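PDB 6K8C: folylpolyglutamate synthase (FolC), which probably catalyses ATP-dependent addition of L-glutamate to dihydropteroate to form dihydrofolate, and further glutamate additions to tetrahydrofolates, in folate biosynthesis. Local coordinates for residues G273-E276 with I282-D285; K294-E299 with N372-G377; I284-N289 with L380-F385. All blocks are in the same frame, centred on the assembly; numbering follows the deposited sequence.

Contact 1 (G273-E276 with I282-D285)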
ATOM      1  N   GLY A 273       1.879   1.345   9.922  1.00 31.18           N
ATOM      2  CA  GLY A 273       0.494   0.933   9.962  1.00 34.61           C
ATOM      3  C   GLY A 273       0.269  -0.551   9.814  1.00 36.11           C
ATOM      4  O   GLY A 273      -0.884  -0.976   9.694  1.00 35.02           O
ATOM      5  N   ARG A 274       1.330  -1.352   9.805  1.00 28.39           N
ATOM      6  CA  ARG A 274       1.237  -2.807   9.761  1.00 31.89           C
ATOM      7  C   ARG A 274       1.864  -3.348  11.035  1.00 37.48           C
ATOM      8  O   ARG A 274       3.070  -3.183  11.247  1.00 35.44           O
ATOM      9  CB  ARG A 274       1.946  -3.380   8.530  1.00 37.97           C
ATOM     10  CG  ARG A 274       1.136  -3.320   7.243  1.00 37.17           C
ATOM     11  CD  ARG A 274       1.094  -1.910   6.674  1.00 37.52           C
ATOM     12  NE  ARG A 274       0.677  -1.904   5.277  1.00 40.42           N
ATOM     13  CZ  ARG A 274       0.764  -0.848   4.474  1.00 41.78           C
ATOM     14  NH1 ARG A 274       1.253   0.297   4.930  1.00 47.58           N
ATOM     15  NH2 ARG A 274       0.361  -0.938   3.215  1.00 59.92           N
ATOM     16  N   CYS A 275       1.047  -3.975  11.884  1.00 29.38           N
ATOM     17  CA  CYS A 275       1.517  -4.531  13.151  1.00 24.73           C
ATOM     18  C   CYS A 275       2.293  -3.490  13.959  1.00 36.58           C
ATOM     19  O   CYS A 275       3.402  -3.734  14.442  1.00 41.50           O
ATOM     20  CB  CYS A 275       2.365  -5.772  12.899  1.00 47.64           C
ATOM     21  SG  CYS A 275       2.179  -7.002  14.157  1.00 69.52           S
ATOM     22  N   GLU A 276       1.699  -2.312  14.103  1.00 29.42           N
ATOM     23  CA  GLU A 276       2.380  -1.151  14.661  1.00 34.42           C
ATOM     24  C   GLU A 276       1.854  -0.848  16.058  1.00 35.91           C
ATOM     25  O   GLU A 276       0.645  -0.687  16.249  1.00 33.87           O
ATOM     26  CB  GLU A 276       2.198   0.067  13.760  1.00 38.30           C
ATOM     27  CG  GLU A 276       2.892   1.323  14.283  1.00 42.31           C
ATOM     28  CD  GLU A 276       3.484   2.159  13.171  1.00 44.82           C
ATOM     29  OE1 GLU A 276       3.591   3.389  13.346  1.00 59.39           O
ATOM     30  OE2 GLU A 276       3.846   1.585  12.121  1.00 42.85           O
ATOM     31  N   ILE A 282      -1.919   0.037  22.459  1.00 27.58           N
ATOM     32  CA  ILE A 282      -2.660   0.125  21.204  1.00 25.89           C
ATOM     33  C   ILE A 282      -1.798  -0.439  20.079  1.00 34.33           C
ATOM     34  O   ILE A 282      -0.740   0.118  19.756  1.00 30.63           O
ATOM     35  CB  ILE A 282      -3.107   1.556  20.884  1.00 34.14           C
ATOM     36  CG1 ILE A 282      -4.030   2.089  21.981  1.00 30.15           C
ATOM     37  CG2 ILE A 282      -3.849   1.599  19.552  1.00 27.79           C
ATOM     38  CD1 ILE A 282      -4.332   3.565  21.834  1.00 37.18           C
ATOM     39  N   LEU A 283      -2.245  -1.545  19.495  1.00 27.95           N
ATOM     40  CA  LEU A 283      -1.680  -2.106  18.279  1.00 25.59           C
ATOM     41  C   LEU A 283      -2.579  -1.718  17.110  1.00 30.18           C
ATOM     42  O   LEU A 283      -3.807  -1.788  17.215  1.00 29.76           O
ATOM     43  CB  LEU A 283      -1.567  -3.633  18.410  1.00 29.99           C
ATOM     44  CG  LEU A 283      -0.939  -4.479  17.300  1.00 36.70           C
ATOM     45  CD1 LEU A 283       0.557  -4.198  17.171  1.00 33.67           C
ATOM     46  CD2 LEU A 283      -1.186  -5.950  17.594  1.00 36.76           C
ATOM     47  N   ILE A 284      -1.969  -1.291  16.003  1.00 27.77           N
ATOM     48  CA  ILE A 284      -2.700  -0.774  14.850  1.00 28.88           C
ATOM     49  C   ILE A 284      -2.272  -1.537  13.602  1.00 28.24           C
ATOM     50  O   ILE A 284      -1.078  -1.771  13.386  1.00 32.78           O
ATOM     51  CB  ILE A 284      -2.464   0.741  14.658  1.00 35.87           C
ATOM     52  CG1 ILE A 284      -3.165   1.536  15.758  1.00 40.39           C
ATOM     53  CG2 ILE A 284      -2.966   1.193  13.296  1.00 34.09           C
ATOM     54  CD1 ILE A 284      -3.335   3.010  15.427  1.00 47.76           C
ATOM     55  N   ASP A 285      -3.245  -1.909  12.771  1.00 30.46           N
ATOM     56  CA  ASP A 285      -2.943  -2.602  11.526  1.00 26.94           C
ATOM     57  C   ASP A 285      -4.028  -2.295  10.508  1.00 26.28           C
ATOM     58  O   ASP A 285      -5.219  -2.413  10.810  1.00 27.45           O
ATOM     59  CB  ASP A 285      -2.820  -4.114  11.747  1.00 24.80           C
ATOM     60  CG  ASP A 285      -2.235  -4.827  10.544  1.00 25.98           C
ATOM     61  OD1 ASP A 285      -2.971  -5.008   9.552  1.00 30.29           O
ATOM     62  OD2 ASP A 285      -1.042  -5.193  10.590  1.00 29.87           O
TER
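E276 and I284 form an antiparallel hydrogen-bonded pair, E276 N reaching I284 O at 2.9 Å with an almost straight N-H...O angle of 171°, and I284 N returning a 2.7 Å bond to E276 O. Towards G273 the backbone leaves this regular pairing. C275 takes up left-handed backbone angles, and its N lies too poorly angled to I284 O to bond there; it is caught instead by a side chain. D285 OD2 accepts from C275 N at 2.7 Å on the anti side of the carboxylate, although the bond is bent (139°). The CG of D285 stands anti to its own backbone N (chi1 -168°), which carries the carboxylate across to the 273-276 backbone. Because OD2 also forms a salt bridge with R238, one oxygen ties the two chain segments to a third part of the protein. A CA-H...O contact of 3.2 Å from D285 CA to G273 O continues the backbone approach beyond the bent bond. E276 opens strand 276-279, which pairs with 282-285 as a beta hairpin, and G273-C275 are the loop leading into it. Strand 276-279 is one of the two outermost strands of the six-stranded mixed sheet of the Mur ligase-type glutamate ligase domain, antiparallel to its neighbour. On one face of the hairpin, E276 and I284 both pack against F85. E276 bends back so that OE2 accepts from G273 N at 3.0 Å, approached from above the carboxylate plane, and this bridges the two ends of 273-276. On the other face, L283 lays CD1 against C275 C, 3.7 Å away, and both residues touch L296 of helix 290-303. R274 NH1 bonds to I272 O, and NH2 makes a weak hydrogen bond to a bound citrate.

Contact 2 (K294-E299 with N372-G377)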
ATOM      1  N   LYS A 294      -4.294 -13.872  11.263  1.00 26.28           N
ATOM      2  CA  LYS A 294      -3.513 -14.897  11.946  1.00 28.79           C
ATOM      3  C   LYS A 294      -2.222 -14.318  12.506  1.00 28.26           C
ATOM      4  O   LYS A 294      -1.837 -14.621  13.641  1.00 29.39           O
ATOM      5  CB  LYS A 294      -3.215 -16.055  10.992  1.00 32.26           C
ATOM      6  CG  LYS A 294      -4.426 -16.904  10.652  1.00 35.92           C
ATOM      7  CD  LYS A 294      -4.078 -17.989   9.643  1.00 49.22           C
ATOM      8  CE  LYS A 294      -5.265 -18.903   9.383  1.00 53.05           C
ATOM      9  NZ  LYS A 294      -5.050 -19.773   8.191  1.00 73.24           N
ATOM     10  N   ALA A 295      -1.544 -13.473  11.724  1.00 31.61           N
ATOM     11  CA  ALA A 295      -0.289 -12.886  12.184  1.00 36.07           C
ATOM     12  C   ALA A 295      -0.515 -11.938  13.355  1.00 29.53           C
ATOM     13  O   ALA A 295       0.317 -11.860  14.268  1.00 31.69           O
ATOM     14  CB  ALA A 295       0.393 -12.153  11.032  1.00 34.69           C
ATOM     15  N   LEU A 296      -1.628 -11.204  13.348  1.00 31.54           N
ATOM     16  CA  LEU A 296      -1.893 -10.295  14.458  1.00 26.59           C
ATOM     17  C   LEU A 296      -2.274 -11.060  15.717  1.00 31.44           C
ATOM     18  O   LEU A 296      -1.905 -10.660  16.828  1.00 29.73           O
ATOM     19  CB  LEU A 296      -2.983  -9.303  14.070  1.00 28.40           C
ATOM     20  CG  LEU A 296      -2.457  -8.247  13.097  1.00 35.39           C
ATOM     21  CD1 LEU A 296      -3.581  -7.704  12.266  1.00 31.54           C
ATOM     22  CD2 LEU A 296      -1.756  -7.126  13.849  1.00 30.21           C
ATOM     23  N   LYS A 297      -3.014 -12.160  15.568  1.00 28.73           N
ATOM     24  CA  LYS A 297      -3.278 -13.025  16.711  1.00 26.34           C
ATOM     25  C   LYS A 297      -1.972 -13.464  17.365  1.00 29.22           C
ATOM     26  O   LYS A 297      -1.825 -13.405  18.591  1.00 31.13           O
ATOM     27  CB  LYS A 297      -4.097 -14.242  16.273  1.00 27.28           C
ATOM     28  CG  LYS A 297      -4.163 -15.348  17.324  1.00 27.48           C
ATOM     29  CD  LYS A 297      -5.412 -16.221  17.150  1.00 36.88           C
ATOM     30  CE  LYS A 297      -5.308 -17.142  15.939  1.00 35.62           C
ATOM     31  NZ  LYS A 297      -6.495 -18.064  15.821  1.00 25.99           N
ATOM     32  N   GLU A 298      -1.005 -13.895  16.550  1.00 27.59           N
ATOM     33  CA  GLU A 298       0.283 -14.323  17.086  1.00 34.94           C
ATOM     34  C   GLU A 298       1.019 -13.160  17.740  1.00 38.29           C
ATOM     35  O   GLU A 298       1.647 -13.326  18.791  1.00 40.00           O
ATOM     36  CB  GLU A 298       1.137 -14.940  15.977  1.00 42.01           C
ATOM     37  CG  GLU A 298       0.713 -16.343  15.557  1.00 54.00           C
ATOM     38  CD  GLU A 298       0.227 -17.185  16.722  1.00 64.02           C
ATOM     39  OE1 GLU A 298      -0.947 -17.621  16.697  1.00 56.73           O
ATOM     40  OE2 GLU A 298       1.020 -17.415  17.661  1.00 62.90           O
ATOM     41  N   GLU A 299       0.945 -11.972  17.137  1.00 38.60           N
ATOM     42  CA  GLU A 299       1.606 -10.813  17.726  1.00 36.55           C
ATOM     43  C   GLU A 299       0.900 -10.348  18.990  1.00 41.06           C
ATOM     44  O   GLU A 299       1.554  -9.855  19.916  1.00 42.95           O
ATOM     45  CB  GLU A 299       1.687  -9.681  16.708  1.00 42.58           C
ATOM     46  CG  GLU A 299       2.933  -9.760  15.845  1.00 67.89           C
ATOM     47  CD  GLU A 299       4.120  -9.055  16.468  1.00 63.71           C
ATOM     48  OE1 GLU A 299       4.977  -9.751  17.048  1.00 74.92           O
ATOM     49  OE2 GLU A 299       4.195  -7.810  16.385  1.00 72.16           O
ATOM     50  N   ASN A 372      -5.971  -3.179  26.711  1.00 35.33           N
ATOM     51  CA  ASN A 372      -5.168  -3.280  25.501  1.00 32.42           C
ATOM     52  C   ASN A 372      -6.074  -3.463  24.289  1.00 33.66           C
ATOM     53  O   ASN A 372      -7.156  -4.049  24.386  1.00 32.54           O
ATOM     54  CB  ASN A 372      -4.174  -4.436  25.596  1.00 32.29           C
ATOM     55  CG  ASN A 372      -3.239  -4.298  26.781  1.00 40.02           C
ATOM     56  OD1 ASN A 372      -2.654  -3.238  26.998  1.00 37.41           O
ATOM     57  ND2 ASN A 372      -3.091  -5.369  27.551  1.00 35.19           N
ATOM     58  N   TYR A 373      -5.624  -2.953  23.142  1.00 29.79           N
ATOM     59  CA  TYR A 373      -6.480  -2.856  21.968  1.00 29.87           C
ATOM     60  C   TYR A 373      -5.718  -3.207  20.701  1.00 33.58           C
ATOM     61  O   TYR A 373      -4.537  -2.876  20.567  1.00 29.23           O
ATOM     62  CB  TYR A 373      -7.054  -1.444  21.808  1.00 30.35           C
ATOM     63  CG  TYR A 373      -7.858  -0.961  22.987  1.00 34.53           C
ATOM     64  CD1 TYR A 373      -7.245  -0.299  24.043  1.00 38.72           C
ATOM     65  CD2 TYR A 373      -9.235  -1.153  23.041  1.00 31.11           C
ATOM     66  CE1 TYR A 373      -7.975   0.152  25.128  1.00 39.91           C
ATOM     67  CE2 TYR A 373      -9.980  -0.703  24.128  1.00 35.34           C
ATOM     68  CZ  TYR A 373      -9.340  -0.049  25.168  1.00 44.44           C
ATOM     69  OH  TYR A 373     -10.053   0.407  26.254  1.00 43.37           O
ATOM     70  N   LEU A 374      -6.411  -3.866  19.773  1.00 25.75           N
ATOM     71  CA  LEU A 374      -6.001  -3.950  18.378  1.00 26.58           C
ATOM     72  C   LEU A 374      -6.989  -3.149  17.543  1.00 26.41           C
ATOM     73  O   LEU A 374      -8.201  -3.381  17.619  1.00 27.50           O
ATOM     74  CB  LEU A 374      -5.946  -5.404  17.881  1.00 24.11           C
ATOM     75  CG  LEU A 374      -5.789  -5.587  16.360  1.00 26.48           C
ATOM     76  CD1 LEU A 374      -4.495  -4.962  15.857  1.00 27.80           C
ATOM     77  CD2 LEU A 374      -5.860  -7.069  15.960  1.00 24.36           C
ATOM     78  N   VAL A 375      -6.472  -2.194  16.773  1.00 25.70           N
ATOM     79  CA  VAL A 375      -7.254  -1.430  15.808  1.00 26.80           C
ATOM     80  C   VAL A 375      -6.987  -2.038  14.437  1.00 25.79           C
ATOM     81  O   VAL A 375      -5.834  -2.109  14.000  1.00 26.62           O
ATOM     82  CB  VAL A 375      -6.882   0.062  15.843  1.00 25.89           C
ATOM     83  CG1 VAL A 375      -7.596   0.827  14.731  1.00 31.63           C
ATOM     84  CG2 VAL A 375      -7.202   0.655  17.216  1.00 25.88           C
ATOM     85  N   TYR A 376      -8.041  -2.489  13.760  1.00 29.32           N
ATOM     86  CA  TYR A 376      -7.870  -3.366  12.611  1.00 27.40           C
ATOM     87  C   TYR A 376      -9.029  -3.208  11.639  1.00 25.14           C
ATOM     88  O   TYR A 376     -10.184  -3.058  12.045  1.00 28.74           O
ATOM     89  CB  TYR A 376      -7.772  -4.821  13.081  1.00 24.36           C
ATOM     90  CG  TYR A 376      -7.501  -5.856  12.019  1.00 24.16           C
ATOM     91  CD1 TYR A 376      -6.357  -5.805  11.236  1.00 29.10           C
ATOM     92  CD2 TYR A 376      -8.370  -6.924  11.836  1.00 32.02           C
ATOM     93  CE1 TYR A 376      -6.101  -6.782  10.278  1.00 31.74           C
ATOM     94  CE2 TYR A 376      -8.123  -7.895  10.883  1.00 31.88           C
ATOM     95  CZ  TYR A 376      -6.988  -7.823  10.109  1.00 28.60           C
ATOM     96  OH  TYR A 376      -6.741  -8.803   9.165  1.00 30.97           O
ATOM     97  N   GLY A 377      -8.713  -3.254  10.347  1.00 27.93           N
ATOM     98  CA  GLY A 377      -9.772  -3.412   9.369  1.00 38.88           C
ATOM     99  C   GLY A 377      -9.515  -2.802   8.006  1.00 41.84           C
ATOM    100  O   GLY A 377      -9.939  -3.362   6.988  1.00 36.21           O
TER
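L296 presses its CD1 methyl against the Y376 ring, 3.3 Å from CE1 and 3.5 Å from CD1, an oblique approach at very tight packing distance. Its other branch is more relaxed: L296 CD2 lies 4.0 Å from L374 CD1, and the two leucines cross at about a right angle. A chi1 of -74° sets CG of L296 anti to the carbonyl carbon, and the forked end drops between L374 and Y376, which project from the same face of strand 373-376. L296 is the sole residue of 294-299 to meet the strand. Helix 290-303 belongs to the beta-alpha-beta crossover from strand 282-285 to strand 308-312, and it passes over strand 373-376, which lies between those two in the sheet. The solvent side of the helix is polar: K294 and E298 are exposed there, E298 paired to K301 in a salt bridge. Although the Y376 ring is buried, its hydroxyl is hydrogen-bonded to N289 N and S292 OG near the start of the helix. Apolar contact therefore seats the helix on the sheet, while the two bonds satisfy the buried tyrosine oxygen and hold the far end of the ring in place, its carbons packed by the L296 methyl.

Contact 3 (I284-N289 with L380-F385)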
ATOM      1  N   ILE A 284      -1.969  -1.291  16.003  1.00 27.77           N
ATOM      2  CA  ILE A 284      -2.700  -0.774  14.850  1.00 28.88           C
ATOM      3  C   ILE A 284      -2.272  -1.537  13.602  1.00 28.24           C
ATOM      4  O   ILE A 284      -1.078  -1.771  13.386  1.00 32.78           O
ATOM      5  CB  ILE A 284      -2.464   0.741  14.658  1.00 35.87           C
ATOM      6  CG1 ILE A 284      -3.165   1.536  15.758  1.00 40.39           C
ATOM      7  CG2 ILE A 284      -2.966   1.193  13.296  1.00 34.09           C
ATOM      8  CD1 ILE A 284      -3.335   3.010  15.427  1.00 47.76           C
ATOM      9  N   ASP A 285      -3.245  -1.909  12.771  1.00 30.46           N
ATOM     10  CA  ASP A 285      -2.943  -2.602  11.526  1.00 26.94           C
ATOM     11  C   ASP A 285      -4.028  -2.295  10.508  1.00 26.28           C
ATOM     12  O   ASP A 285      -5.219  -2.413  10.810  1.00 27.45           O
ATOM     13  CB  ASP A 285      -2.820  -4.114  11.747  1.00 24.80           C
ATOM     14  CG  ASP A 285      -2.235  -4.827  10.544  1.00 25.98           C
ATOM     15  OD1 ASP A 285      -2.971  -5.008   9.552  1.00 30.29           O
ATOM     16  OD2 ASP A 285      -1.042  -5.193  10.590  1.00 29.87           O
ATOM     17  N   VAL A 286      -3.607  -1.905   9.298  1.00 25.31           N
ATOM     18  CA  VAL A 286      -4.544  -1.500   8.256  1.00 25.93           C
ATOM     19  C   VAL A 286      -5.074  -2.672   7.441  1.00 31.83           C
ATOM     20  O   VAL A 286      -5.822  -2.453   6.480  1.00 34.27           O
ATOM     21  CB  VAL A 286      -3.895  -0.484   7.299  1.00 32.53           C
ATOM     22  CG1 VAL A 286      -3.535   0.788   8.052  1.00 38.39           C
ATOM     23  CG2 VAL A 286      -2.658  -1.093   6.645  1.00 36.45           C
ATOM     24  N   GLY A 287      -4.714  -3.903   7.787  1.00 31.64           N
ATOM     25  CA  GLY A 287      -5.102  -5.038   6.972  1.00 29.79           C
ATOM     26  C   GLY A 287      -6.537  -5.487   7.194  1.00 38.19           C
ATOM     27  O   GLY A 287      -7.250  -5.010   8.074  1.00 28.38           O
ATOM     28  N   HIS A 288      -6.968  -6.424   6.345  1.00 32.41           N
ATOM     29  CA  HIS A 288      -8.206  -7.171   6.592  1.00 32.29           C
ATOM     30  C   HIS A 288      -8.128  -8.430   5.727  1.00 35.49           C
ATOM     31  O   HIS A 288      -8.577  -8.437   4.579  1.00 39.01           O
ATOM     32  CB  HIS A 288      -9.462  -6.380   6.296  1.00 31.49           C
ATOM     33  CG  HIS A 288     -10.702  -7.024   6.836  1.00 38.46           C
ATOM     34  ND1 HIS A 288     -11.263  -8.148   6.268  1.00 48.13           N
ATOM     35  CD2 HIS A 288     -11.462  -6.730   7.918  1.00 41.50           C
ATOM     36  CE1 HIS A 288     -12.327  -8.506   6.966  1.00 43.98           C
ATOM     37  NE2 HIS A 288     -12.470  -7.662   7.972  1.00 35.59           N
ATOM     38  N   ASN A 289      -7.549  -9.483   6.297  1.00 31.37           N
ATOM     39  CA  ASN A 289      -7.254 -10.711   5.576  1.00 37.89           C
ATOM     40  C   ASN A 289      -7.113 -11.820   6.591  1.00 36.79           C
ATOM     41  O   ASN A 289      -6.609 -11.577   7.695  1.00 29.65           O
ATOM     42  CB  ASN A 289      -5.954 -10.581   4.770  1.00 39.81           C
ATOM     43  CG  ASN A 289      -6.176 -10.700   3.288  1.00 58.86           C
ATOM     44  OD1 ASN A 289      -7.307 -10.612   2.807  1.00 66.61           O
ATOM     45  ND2 ASN A 289      -5.094 -10.904   2.544  1.00 63.13           N
ATOM     46  N   LEU A 380      -8.855   3.092   6.388  1.00 35.50           N
ATOM     47  CA  LEU A 380      -9.877   4.006   6.885  1.00 36.94           C
ATOM     48  C   LEU A 380     -10.091   3.833   8.383  1.00 46.70           C
ATOM     49  O   LEU A 380     -10.132   4.816   9.133  1.00 34.58           O
ATOM     50  CB  LEU A 380     -11.187   3.788   6.124  1.00 40.47           C
ATOM     51  CG  LEU A 380     -12.468   4.396   6.698  1.00 38.52           C
ATOM     52  CD1 LEU A 380     -12.372   5.914   6.751  1.00 59.13           C
ATOM     53  CD2 LEU A 380     -13.678   3.964   5.880  1.00 46.71           C
ATOM     54  N   VAL A 381     -10.224   2.585   8.836  1.00 35.48           N
ATOM     55  CA  VAL A 381     -10.442   2.331  10.258  1.00 34.29           C
ATOM     56  C   VAL A 381      -9.278   2.866  11.082  1.00 35.35           C
ATOM     57  O   VAL A 381      -9.478   3.509  12.120  1.00 37.11           O
ATOM     58  CB  VAL A 381     -10.662   0.826  10.504  1.00 31.37           C
ATOM     59  CG1 VAL A 381     -10.419   0.483  11.964  1.00 32.08           C
ATOM     60  CG2 VAL A 381     -12.066   0.421  10.090  1.00 38.25           C
ATOM     61  N   ALA A 382      -8.046   2.627  10.627  1.00 29.79           N
ATOM     62  CA  ALA A 382      -6.886   3.054  11.401  1.00 34.87           C
ATOM     63  C   ALA A 382      -6.751   4.569  11.401  1.00 40.34           C
ATOM     64  O   ALA A 382      -6.450   5.172  12.438  1.00 33.74           O
ATOM     65  CB  ALA A 382      -5.617   2.407  10.852  1.00 32.67           C
ATOM     66  N   ASN A 383      -6.965   5.202  10.246  1.00 34.34           N
ATOM     67  CA  ASN A 383      -6.812   6.653  10.173  1.00 40.57           C
ATOM     68  C   ASN A 383      -7.931   7.366  10.926  1.00 40.34           C
ATOM     69  O   ASN A 383      -7.690   8.388  11.579  1.00 41.32           O
ATOM     70  CB  ASN A 383      -6.764   7.105   8.714  1.00 34.09           C
ATOM     71  CG  ASN A 383      -6.781   8.613   8.575  1.00 48.16           C
ATOM     72  OD1 ASN A 383      -7.829   9.213   8.342  1.00 55.70           O
ATOM     73  ND2 ASN A 383      -5.617   9.236   8.732  1.00 45.15           N
ATOM     74  N   ALA A 384      -9.154   6.832  10.863  1.00 42.90           N
ATOM     75  CA  ALA A 384     -10.261   7.436  11.599  1.00 38.98           C
ATOM     76  C   ALA A 384     -10.093   7.251  13.102  1.00 46.35           C
ATOM     77  O   ALA A 384     -10.424   8.153  13.883  1.00 42.97           O
ATOM     78  CB  ALA A 384     -11.594   6.852  11.129  1.00 37.36           C
ATOM     79  N   PHE A 385      -9.590   6.091  13.533  1.00 31.72           N
ATOM     80  CA  PHE A 385      -9.255   5.927  14.943  1.00 32.02           C
ATOM     81  C   PHE A 385      -8.199   6.935  15.370  1.00 32.07           C
ATOM     82  O   PHE A 385      -8.291   7.534  16.447  1.00 34.75           O
ATOM     83  CB  PHE A 385      -8.743   4.515  15.228  1.00 32.74           C
ATOM     84  CG  PHE A 385      -8.143   4.378  16.596  1.00 31.37           C
ATOM     85  CD1 PHE A 385      -8.955   4.175  17.698  1.00 29.13           C
ATOM     86  CD2 PHE A 385      -6.775   4.504  16.790  1.00 30.17           C
ATOM     87  CE1 PHE A 385      -8.415   4.067  18.965  1.00 33.29           C
ATOM     88  CE2 PHE A 385      -6.231   4.402  18.054  1.00 33.17           C
ATOM     89  CZ  PHE A 385      -7.050   4.182  19.143  1.00 38.08           C
TER
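D285 OD1 accepts a 2.7 Å hydrogen bond from G287 N, met on the anti side of the carboxylate and 25° out of its plane. With OD2 engaged elsewhere, this second oxygen closes an Asx turn that bends the chain as it leaves strand 282-285. The turn brings V286 alongside helix 379-390, where V286 CG1 and I284 CG2 each come within 3.8 Å of A382 CB. The small alanine methyl thus rests in the notch formed by the two branched side chains and lets the helix approach the strand end closely, with V286 CA only 6.0 Å from A382 CA. One turn further along the helix lies F385. In I284, a chi1 of -71° sets CG1 anti to the carbonyl carbon and points CD1 at the phenylalanine ring, so that I284 CD1 meets F385 CD2 at 4.0 Å, approaching the ring at a slant. The helix is the C-terminal one of the glutamate ligase domain; it follows strand 373-376 and packs back on the sheet, V381 and F385 also resting on V375. V286 touches V84, and N383 ND2 donates to V84 O, so strand end and helix both border the part of the chain belonging to the Mur ligase middle domain family. The V286 side chain also lies about 4 Å from the bound citrate.

How the contacts relate
Contacts 1 and 3 share I284 and D285, their centres about 8 Å apart, and a probable backbone hydrogen bond from V286 N to G273 O (2.9 Å) joins them. Contact 2 lies about 7 Å from contact 1 and 11 Å from contact 3, between centres, linked by probable backbone hydrogen bonds, L283 O to V375 N (2.7 Å) and V375 O to D285 N (2.9 Å). Contacts 2 and 3 cover opposite faces of the sheet. R274 and V286 both approach the citrate, probably from the crystallisation liquor, near the middle-domain residues V84 and R238; in Mur ligases ATP binds between the corresponding domains, which is consistent with, but does not prove, a place near the active site.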